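Local coordinates for N-acetylmuramoyl-L-alanine amidase domain-containing protein SAOUHSC_02979 (Staphylococcus aureus, PDB 5T1Q) that probably cleaves an amide bond in bacterial cell-wall peptidoglycan as a secreted hydrolase; this part holds its glucosaminidase-family and CHAP domains, at residues Pro104-Phe115 against Gly138-Leu149; Asp25-Ala33 against Ser119-Ala127. All coordinates share one frame; numbering follows the deposited sequence.

Contact 1: residues Pro104-Phe115 against Gly138-Leu149; sequences PNHNLFGIKGAF and GFRKYPSTKESL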
loop_
_atom_site.group_PDB
_atom_site.type_symbol
_atom_site.label_atom_id
_atom_site.label_comp_id
_atom_site.label_asym_id
_atom_site.label_seq_id
_atom_site.Cartn_x
_atom_site.Cartn_y
_atom_site.Cartn_z
ATOM N N PRO A 104 -8.119 -2.324 18.694
ATOM C CA PRO A 104 -7.967 -1.344 19.782
ATOM C C PRO A 104 -6.689 -0.504 19.668
ATOM O O PRO A 104 -6.278 0.101 20.643
ATOM C CB PRO A 104 -7.881 -2.246 21.010
ATOM C CG PRO A 104 -7.152 -3.443 20.501
ATOM C CD PRO A 104 -7.665 -3.664 19.105
ATOM N N ASN A 105 -6.087 -0.441 18.483
ATOM C CA ASN A 105 -4.802 0.256 18.317
ATOM C C ASN A 105 -4.935 1.727 17.916
ATOM O O ASN A 105 -4.197 2.571 18.417
ATOM C CB ASN A 105 -3.944 -0.536 17.346
ATOM C CG ASN A 105 -3.677 -1.947 17.841
ATOM O OD1 ASN A 105 -3.392 -2.161 19.025
ATOM N ND2 ASN A 105 -3.768 -2.912 16.949
ATOM N N HIS A 106 -5.860 2.019 17.005
ATOM C CA HIS A 106 -6.191 3.397 16.593
ATOM C C HIS A 106 -5.025 4.276 16.067
ATOM O O HIS A 106 -5.133 5.503 16.050
ATOM C CB HIS A 106 -6.885 4.128 17.764
ATOM C CG HIS A 106 -8.091 3.420 18.310
ATOM N ND1 HIS A 106 -8.075 2.731 19.505
ATOM C CD2 HIS A 106 -9.357 3.318 17.836
ATOM C CE1 HIS A 106 -9.275 2.230 19.741
ATOM N NE2 HIS A 106 -10.072 2.574 18.746
ATOM N N ASN A 107 -3.934 3.651 15.627
ATOM C CA ASN A 107 -2.755 4.371 15.130
ATOM C C ASN A 107 -2.928 4.583 13.614
ATOM O O ASN A 107 -2.722 3.672 12.812
ATOM C CB ASN A 107 -1.507 3.550 15.471
ATOM C CG ASN A 107 -0.195 4.257 15.149
ATOM O OD1 ASN A 107 -0.148 5.236 14.405
ATOM N ND2 ASN A 107 0.887 3.750 15.725
ATOM N N LEU A 108 -3.310 5.798 13.243
ATOM C CA LEU A 108 -3.592 6.141 11.856
ATOM C C LEU A 108 -2.397 6.557 11.016
ATOM O O LEU A 108 -2.490 6.549 9.778
ATOM C CB LEU A 108 -4.587 7.296 11.810
ATOM C CG LEU A 108 -5.912 7.110 12.519
ATOM C CD1 LEU A 108 -6.749 8.354 12.284
ATOM C CD2 LEU A 108 -6.626 5.866 12.023
ATOM N N PHE A 109 -1.289 6.908 11.659
ATOM C CA PHE A 109 -0.116 7.413 10.945
ATOM C C PHE A 109 1.099 6.506 10.952
ATOM O O PHE A 109 2.170 6.905 10.486
ATOM C CB PHE A 109 0.247 8.783 11.523
ATOM C CG PHE A 109 -0.850 9.776 11.392
ATOM C CD1 PHE A 109 -1.856 9.839 12.337
ATOM C CD2 PHE A 109 -0.906 10.613 10.300
ATOM C CE1 PHE A 109 -2.897 10.730 12.199
ATOM C CE2 PHE A 109 -1.944 11.512 10.163
ATOM C CZ PHE A 109 -2.944 11.566 11.106
ATOM N N GLY A 110 0.946 5.291 11.460
ATOM C CA GLY A 110 2.068 4.354 11.524
ATOM C C GLY A 110 3.244 4.879 12.331
ATOM O O GLY A 110 4.402 4.694 11.952
ATOM N N ILE A 111 2.946 5.533 13.448
ATOM C CA ILE A 111 3.987 6.090 14.307
ATOM C C ILE A 111 4.486 4.994 15.236
ATOM O O ILE A 111 3.695 4.387 15.960
ATOM C CB ILE A 111 3.481 7.292 15.126
ATOM C CG1 ILE A 111 2.857 8.338 14.198
ATOM C CG2 ILE A 111 4.625 7.920 15.927
ATOM C CD1 ILE A 111 2.281 9.539 14.919
ATOM N N LYS A 112 5.799 4.759 15.208
ATOM C CA LYS A 112 6.449 3.744 16.045
ATOM C C LYS A 112 6.662 4.227 17.485
ATOM O O LYS A 112 6.607 5.421 17.753
ATOM C CB LYS A 112 7.792 3.332 15.435
ATOM C CG LYS A 112 7.664 2.524 14.143
ATOM C CD LYS A 112 8.995 2.350 13.414
ATOM C CE LYS A 112 10.022 1.587 14.228
ATOM N NZ LYS A 112 11.304 1.390 13.483
ATOM N N GLY A 113 6.887 3.275 18.396
ATOM C CA GLY A 113 7.124 3.560 19.812
ATOM C C GLY A 113 5.946 3.165 20.699
ATOM O O GLY A 113 5.279 2.154 20.459
ATOM N N ALA A 114 5.714 3.967 21.735
ATOM C CA ALA A 114 4.616 3.754 22.674
ATOM C C ALA A 114 3.971 5.093 23.020
ATOM O O ALA A 114 4.606 6.139 22.916
ATOM C CB ALA A 114 5.123 3.072 23.928
ATOM N N PHE A 115 2.691 5.051 23.385
ATOM C CA PHE A 115 1.937 6.249 23.755
ATOM C C PHE A 115 1.364 6.045 25.147
ATOM O O PHE A 115 0.545 5.146 25.358
ATOM C CB PHE A 115 0.815 6.493 22.755
ATOM C CG PHE A 115 -0.077 7.653 23.108
ATOM C CD1 PHE A 115 0.276 8.952 22.767
ATOM C CD2 PHE A 115 -1.281 7.443 23.775
ATOM C CE1 PHE A 115 -0.547 10.019 23.088
ATOM C CE2 PHE A 115 -2.109 8.506 24.095
ATOM C CZ PHE A 115 -1.741 9.797 23.752
ATOM N N GLY A 138 7.517 -2.085 17.530
ATOM C CA GLY A 138 6.461 -1.609 18.409
ATOM C C GLY A 138 5.861 -0.322 17.883
ATOM O O GLY A 138 6.575 0.602 17.534
ATOM N N PHE A 139 4.539 -0.276 17.812
ATOM C CA PHE A 139 3.819 0.901 17.346
ATOM C C PHE A 139 2.988 1.447 18.479
ATOM O O PHE A 139 2.554 0.702 19.359
ATOM C CB PHE A 139 2.926 0.567 16.147
ATOM C CG PHE A 139 3.675 0.408 14.859
ATOM C CD1 PHE A 139 4.278 -0.792 14.538
ATOM C CD2 PHE A 139 3.756 1.463 13.953
ATOM C CE1 PHE A 139 4.961 -0.950 13.338
ATOM C CE2 PHE A 139 4.437 1.315 12.741
ATOM C CZ PHE A 139 5.045 0.105 12.436
ATOM N N ARG A 140 2.766 2.753 18.442
ATOM C CA ARG A 140 2.005 3.424 19.471
ATOM C C ARG A 140 0.553 2.964 19.436
ATOM O O ARG A 140 -0.057 2.893 18.370
ATOM C CB ARG A 140 2.107 4.946 19.306
ATOM C CG ARG A 140 3.543 5.449 19.359
ATOM C CD ARG A 140 3.651 6.967 19.364
ATOM N NE ARG A 140 5.054 7.391 19.337
ATOM C CZ ARG A 140 5.480 8.658 19.322
ATOM N NH1 ARG A 140 4.620 9.666 19.346
ATOM N NH2 ARG A 140 6.788 8.918 19.279
ATOM N N LYS A 141 0.040 2.608 20.610
ATOM C CA LYS A 141 -1.325 2.144 20.801
ATOM C C LYS A 141 -2.065 3.258 21.534
ATOM O O LYS A 141 -1.682 3.634 22.644
ATOM C CB LYS A 141 -1.297 0.861 21.632
ATOM C CG LYS A 141 -2.636 0.213 21.941
ATOM C CD LYS A 141 -2.403 -1.010 22.817
ATOM C CE LYS A 141 -3.693 -1.672 23.251
ATOM N NZ LYS A 141 -4.402 -2.290 22.109
ATOM N N TYR A 142 -3.103 3.800 20.901
ATOM C CA TYR A 142 -3.864 4.907 21.469
ATOM C C TYR A 142 -5.232 4.459 21.958
ATOM O O TYR A 142 -5.749 3.458 21.479
ATOM C CB TYR A 142 -4.069 5.980 20.411
ATOM C CG TYR A 142 -2.805 6.480 19.757
ATOM C CD1 TYR A 142 -2.321 5.891 18.595
ATOM C CD2 TYR A 142 -2.108 7.564 20.279
ATOM C CE1 TYR A 142 -1.173 6.360 17.980
ATOM C CE2 TYR A 142 -0.961 8.037 19.669
ATOM C CZ TYR A 142 -0.498 7.435 18.517
ATOM O OH TYR A 142 0.639 7.905 17.904
ATOM N N PRO A 143 -5.830 5.204 22.915
ATOM C CA PRO A 143 -7.187 4.856 23.376
ATOM C C PRO A 143 -8.243 5.051 22.280
ATOM O O PRO A 143 -9.268 4.374 22.281
ATOM C CB PRO A 143 -7.444 5.839 24.532
ATOM C CG PRO A 143 -6.115 6.392 24.907
ATOM C CD PRO A 143 -5.253 6.319 23.689
ATOM N N SER A 144 -7.988 6.001 21.379
ATOM C CA SER A 144 -8.884 6.294 20.262
ATOM C C SER A 144 -8.129 7.072 19.176
ATOM O O SER A 144 -6.961 7.434 19.355
ATOM C CB SER A 144 -10.086 7.110 20.741
ATOM O OG SER A 144 -9.689 8.394 21.177
ATOM N N THR A 145 -8.793 7.332 18.055
ATOM C CA THR A 145 -8.173 8.086 16.969
ATOM C C THR A 145 -7.985 9.567 17.322
ATOM O O THR A 145 -7.265 10.278 16.628
ATOM C CB THR A 145 -8.959 7.954 15.655
ATOM O OG1 THR A 145 -10.288 8.434 15.838
ATOM C CG2 THR A 145 -9.008 6.505 15.208
ATOM N N LYS A 146 -8.638 10.026 18.386
ATOM C CA LYS A 146 -8.464 11.405 18.855
ATOM C C LYS A 146 -6.993 11.641 19.237
ATOM O O LYS A 146 -6.385 12.614 18.796
ATOM C CB LYS A 146 -9.368 11.680 20.063
ATOM C CG LYS A 146 -9.278 13.102 20.616
ATOM C CD LYS A 146 -10.205 13.335 21.807
ATOM C CE LYS A 146 -9.764 12.575 23.052
ATOM N NZ LYS A 146 -10.659 12.842 24.213
ATOM N N GLU A 147 -6.436 10.739 20.045
ATOM C CA GLU A 147 -5.046 10.859 20.486
ATOM C C GLU A 147 -4.041 10.599 19.358
ATOM O O GLU A 147 -2.901 11.036 19.449
ATOM C CB GLU A 147 -4.740 9.937 21.684
ATOM C CG GLU A 147 -5.494 10.246 22.986
ATOM C CD GLU A 147 -6.916 9.684 23.046
ATOM O OE1 GLU A 147 -7.696 10.114 23.932
ATOM O OE2 GLU A 147 -7.258 8.806 22.222
ATOM N N SER A 148 -4.454 9.876 18.313
ATOM C CA SER A 148 -3.571 9.601 17.172
ATOM C C SER A 148 -3.324 10.866 16.354
ATOM O O SER A 148 -2.183 11.189 16.034
ATOM C CB SER A 148 -4.163 8.504 16.281
ATOM O OG SER A 148 -3.312 8.208 15.182
ATOM N N LEU A 149 -4.402 11.565 16.013
ATOM C CA LEU A 149 -4.327 12.824 15.262
ATOM C C LEU A 149 -3.495 13.866 16.020
ATOM O O LEU A 149 -2.685 14.586 15.422
ATOM C CB LEU A 149 -5.735 13.378 15.029
ATOM C CG LEU A 149 -6.700 12.557 14.158
ATOM C CD1 LEU A 149 -8.151 12.976 14.385
ATOM C CD2 LEU A 149 -6.329 12.658 12.690
HETATM O O HOH W 1 -3.014 -4.270 20.866
HETATM O O HOH W 2 -0.630 8.218 15.228
#
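K112 and F139 form a single antiparallel bridge, R140 N bonding to I111 O at 3.1 Å and G113 N to G138 O at 2.8 Å, while N105-N107 separately meet K141 and the start of helix 145-158, with Y142 N bonding to N105 O. Within the glucosaminidase-family domain, of the lysozyme clan, the irregular loop 104-115 thus meets both the second strand of a beta hairpin and a helix N terminus.

N107 shows how one side-chain amide can brace a loop beside a strand. With CG anti to the backbone N (chi1 -174°), its ND2 gives a bond of 2.9 Å to I111 O, nearly in the amide plane, and a weak one to R140 O; its OD1 accepts from I111 N. I111 O is therefore gripped by two donors. N107 CB and CG lie at the edge of the Y142 ring, CG 3.7 Å from Y142 CE1, with the amide plane at 89° to the ring. F115 approaches that ring obliquely, CD1 lying 3.5 Å from Y142 CE2. The extended R140 chain brings NE to K112 O (3.0 Å) and lays one guanidinium face on I111 CG2. D151, in helix 145-158, salt-bridges R140 NH1 and hydrogen-bonds Y142 OH.

S144 at the N-cap rests its CA over one face of the H106 ring, 3.7 Å from the centroid, while H106 ND1 bonds to Y142 O from above the carbonyl plane. One turn on, S148 OG accepts from L108 N at 3.1 Å and also meets a water that donates to N107 OD1.

Contact 2: residues Asp25-Ala33 against Ser119-Ala127; sequences DVNQKDTRA and SVPFNTLEA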
loop_
_atom_site.group_PDB
_atom_site.type_symbol
_atom_site.label_atom_id
_atom_site.label_comp_id
_atom_site.label_asym_id
_atom_site.label_seq_id
_atom_site.Cartn_x
_atom_site.Cartn_y
_atom_site.Cartn_z
ATOM N N ASP A 25 2.221 -18.295 13.334
ATOM C CA ASP A 25 3.121 -17.244 13.854
ATOM C C ASP A 25 2.797 -15.846 13.312
ATOM O O ASP A 25 2.676 -14.894 14.080
ATOM C CB ASP A 25 4.585 -17.594 13.536
ATOM C CG ASP A 25 5.049 -18.896 14.212
ATOM O OD1 ASP A 25 4.415 -19.333 15.201
ATOM O OD2 ASP A 25 6.067 -19.472 13.761
ATOM N N VAL A 26 2.688 -15.734 11.986
ATOM C CA VAL A 26 2.376 -14.476 11.286
ATOM C C VAL A 26 0.874 -14.454 10.973
ATOM O O VAL A 26 0.385 -15.278 10.201
ATOM C CB VAL A 26 3.192 -14.357 9.981
ATOM C CG1 VAL A 26 2.876 -13.053 9.255
ATOM C CG2 VAL A 26 4.682 -14.460 10.280
ATOM N N ASN A 27 0.155 -13.504 11.565
ATOM C CA ASN A 27 -1.303 -13.440 11.434
ATOM C C ASN A 27 -1.830 -12.038 11.158
ATOM O O ASN A 27 -1.076 -11.078 11.083
ATOM C CB ASN A 27 -1.964 -14.063 12.687
ATOM C CG ASN A 27 -1.393 -13.529 14.001
ATOM O OD1 ASN A 27 -0.637 -12.548 14.034
ATOM N ND2 ASN A 27 -1.759 -14.183 15.102
ATOM N N GLN A 28 -3.141 -11.938 10.992
ATOM C CA GLN A 28 -3.795 -10.665 10.706
ATOM C C GLN A 28 -3.635 -9.602 11.784
ATOM O O GLN A 28 -3.613 -8.417 11.463
ATOM C CB GLN A 28 -5.283 -10.881 10.453
ATOM C CG GLN A 28 -5.560 -11.767 9.257
ATOM C CD GLN A 28 -7.030 -11.870 8.937
ATOM O OE1 GLN A 28 -7.868 -11.205 9.562
ATOM N NE2 GLN A 28 -7.359 -12.711 7.964
ATOM N N LYS A 29 -3.506 -10.014 13.044
ATOM C CA LYS A 29 -3.386 -9.053 14.137
ATOM C C LYS A 29 -2.039 -8.335 14.176
ATOM O O LYS A 29 -1.923 -7.329 14.861
ATOM C CB LYS A 29 -3.649 -9.697 15.512
ATOM C CG LYS A 29 -2.512 -10.562 16.043
ATOM C CD LYS A 29 -2.697 -10.930 17.512
ATOM C CE LYS A 29 -1.462 -11.650 18.046
ATOM N NZ LYS A 29 -1.528 -11.892 19.517
ATOM N N ASP A 30 -1.018 -8.868 13.497
ATOM C CA ASP A 30 0.308 -8.219 13.490
ATOM C C ASP A 30 0.847 -7.919 12.084
ATOM O O ASP A 30 2.055 -7.804 11.887
ATOM C CB ASP A 30 1.326 -9.022 14.319
ATOM C CG ASP A 30 1.656 -10.385 13.717
ATOM O OD1 ASP A 30 1.381 -10.622 12.515
ATOM O OD2 ASP A 30 2.209 -11.222 14.468
ATOM N N THR A 31 -0.054 -7.784 11.120
ATOM C CA THR A 31 0.345 -7.445 9.767
ATOM C C THR A 31 -0.385 -6.183 9.356
ATOM O O THR A 31 -1.608 -6.084 9.481
ATOM C CB THR A 31 0.106 -8.596 8.766
ATOM O OG1 THR A 31 -1.281 -8.958 8.753
ATOM C CG2 THR A 31 0.961 -9.803 9.145
ATOM N N ARG A 32 0.386 -5.207 8.903
ATOM C CA ARG A 32 -0.159 -3.931 8.478
ATOM C C ARG A 32 -0.775 -3.983 7.090
ATOM O O ARG A 32 -0.590 -4.933 6.328
ATOM C CB ARG A 32 0.938 -2.859 8.442
ATOM C CG ARG A 32 1.563 -2.502 9.782
ATOM C CD ARG A 32 2.542 -1.334 9.635
ATOM N NE ARG A 32 1.880 -0.095 9.208
ATOM C CZ ARG A 32 2.503 1.051 8.905
ATOM N NH1 ARG A 32 1.785 2.107 8.537
ATOM N NH2 ARG A 32 3.830 1.152 8.968
ATOM N N ALA A 33 -1.530 -2.937 6.796
ATOM C CA ALA A 33 -2.081 -2.706 5.494
ATOM C C ALA A 33 -1.781 -1.235 5.214
ATOM O O ALA A 33 -1.952 -0.386 6.092
ATOM C CB ALA A 33 -3.574 -2.979 5.472
ATOM N N SER A 119 1.718 0.057 23.747
ATOM C CA SER A 119 2.361 -0.250 22.487
ATOM C C SER A 119 1.815 -1.559 21.896
ATOM O O SER A 119 1.225 -2.376 22.618
ATOM C CB SER A 119 3.869 -0.349 22.739
ATOM O OG SER A 119 4.597 -0.277 21.537
ATOM N N VAL A 120 1.992 -1.740 20.586
ATOM C CA VAL A 120 1.531 -2.953 19.890
ATOM C C VAL A 120 2.533 -3.365 18.796
ATOM O O VAL A 120 2.911 -2.537 17.953
ATOM C CB VAL A 120 0.110 -2.776 19.278
ATOM C CG1 VAL A 120 0.097 -1.721 18.179
ATOM C CG2 VAL A 120 -0.427 -4.106 18.750
ATOM N N PRO A 121 2.975 -4.640 18.811
ATOM C CA PRO A 121 3.944 -5.098 17.809
ATOM C C PRO A 121 3.328 -5.428 16.443
ATOM O O PRO A 121 2.293 -6.095 16.368
ATOM C CB PRO A 121 4.535 -6.361 18.449
ATOM C CG PRO A 121 3.445 -6.880 19.313
ATOM C CD PRO A 121 2.746 -5.662 19.854
ATOM N N PHE A 122 3.965 -4.945 15.382
ATOM C CA PHE A 122 3.523 -5.206 14.004
ATOM C C PHE A 122 4.684 -5.411 13.073
ATOM O O PHE A 122 5.755 -4.828 13.259
ATOM C CB PHE A 122 2.701 -4.040 13.436
ATOM C CG PHE A 122 1.236 -4.130 13.717
ATOM C CD1 PHE A 122 0.710 -3.656 14.908
ATOM C CD2 PHE A 122 0.375 -4.678 12.777
ATOM C CE1 PHE A 122 -0.653 -3.733 15.159
ATOM C CE2 PHE A 122 -0.982 -4.768 13.028
ATOM C CZ PHE A 122 -1.497 -4.292 14.220
ATOM N N ASN A 123 4.458 -6.266 12.075
ATOM C CA ASN A 123 5.405 -6.450 10.995
ATOM C C ASN A 123 5.140 -5.269 10.073
ATOM O O ASN A 123 3.986 -4.918 9.818
ATOM C CB ASN A 123 5.189 -7.791 10.306
ATOM C CG ASN A 123 5.516 -8.948 11.218
ATOM O OD1 ASN A 123 6.598 -8.995 11.817
ATOM N ND2 ASN A 123 4.591 -9.879 11.342
ATOM N N THR A 124 6.198 -4.631 9.607
ATOM C CA THR A 124 6.055 -3.437 8.806
ATOM C C THR A 124 7.023 -3.533 7.625
ATOM O O THR A 124 8.168 -3.970 7.777
ATOM C CB THR A 124 6.237 -2.168 9.691
ATOM O OG1 THR A 124 5.856 -0.990 8.974
ATOM C CG2 THR A 124 7.652 -2.028 10.192
ATOM N N LEU A 125 6.543 -3.132 6.449
ATOM C CA LEU A 125 7.314 -3.255 5.225
ATOM C C LEU A 125 8.237 -2.074 4.998
ATOM O O LEU A 125 7.859 -0.912 5.188
ATOM C CB LEU A 125 6.379 -3.426 4.035
ATOM C CG LEU A 125 5.415 -4.610 4.141
ATOM C CD1 LEU A 125 4.364 -4.546 3.036
ATOM C CD2 LEU A 125 6.170 -5.930 4.119
ATOM N N GLU A 126 9.444 -2.391 4.565
ATOM C CA GLU A 126 10.471 -1.413 4.330
ATOM C C GLU A 126 11.053 -1.676 2.951
ATOM O O GLU A 126 10.782 -2.713 2.323
ATOM C CB GLU A 126 11.575 -1.580 5.382
ATOM C CG GLU A 126 11.134 -1.555 6.849
ATOM C CD GLU A 126 10.676 -0.193 7.345
ATOM O OE1 GLU A 126 10.837 0.820 6.627
ATOM O OE2 GLU A 126 10.163 -0.128 8.486
ATOM N N ALA A 127 11.869 -0.746 2.487
ATOM C CA ALA A 127 12.499 -0.877 1.188
ATOM C C ALA A 127 13.873 -0.214 1.174
ATOM O O ALA A 127 14.081 0.809 1.815
ATOM C CB ALA A 127 11.609 -0.277 0.117
HETATM O O HOH W 3 0.283 -7.673 17.240
HETATM O O HOH W 4 3.031 -6.148 7.670
#
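D30 lies against F122 and N123 where the irregular segment 25-33 touches strand 119-128, and the backbones join in a single bridge between T31 and N123. The one direct main-chain hydrogen bond between the segments, N123 N to D30 O, is nearly straight (2.9 Å, 174°). Two waters widen the joint, one donating to both K29 O and P121 O, the other accepting from R32 N and donating to N123 O. The contact fastens an N-terminal arm to the first strand of the hairpin in the glucosaminidase-family domain.

Across this contact the F122 ring meets mostly main chain. Its CZ comes within 3.1 Å of K29 O and its CD2 within 3.3 Å of D30 C, while R32 CG touches the same CD2 atom. D30 and N123 lie side by side, their carboxylate and amide planes 66° apart. The arm is folded from within: D30 OD1 accepts from N27 N, and N27 O receives T31 OG1 and D30 N from opposite faces of its plane.

R32 runs alongside T124, and a bend at chi3 (64°) turns its guanidinium so that NH2 donates to T124 OG1 at 2.9 Å, close to the guanidinium plane. NH1 forms a salt bridge with E92 of helix 82-93. A hydroxyl thus meets one N-H and a carboxylate the charge, which would hold the guanidinium between arm, strand and helix.

In the fold
From the N terminus, the arm 25-33 comes first, and contact 2 closes a long loop by bringing it to strand 119-128, with strands 37-39 and 52-54 and helices 58-78 and 82-93 in between. Segment 104-115 sits inside that loop, but its partner 138-149 lies beyond it, so the two contacts cross along the chain. Contact 1 closes the shorter loop, only 22 residues, most of them in the hairpin of strands 119-128 and 131-140. The hairpin unites them: F139 N bonds to V120 O, S119 OG to G113 O, and N105 packs on V120 and F122. It carries the arm through strand 119-128, and loop 104-115 through strand 131-140, which leads into helix 145-158.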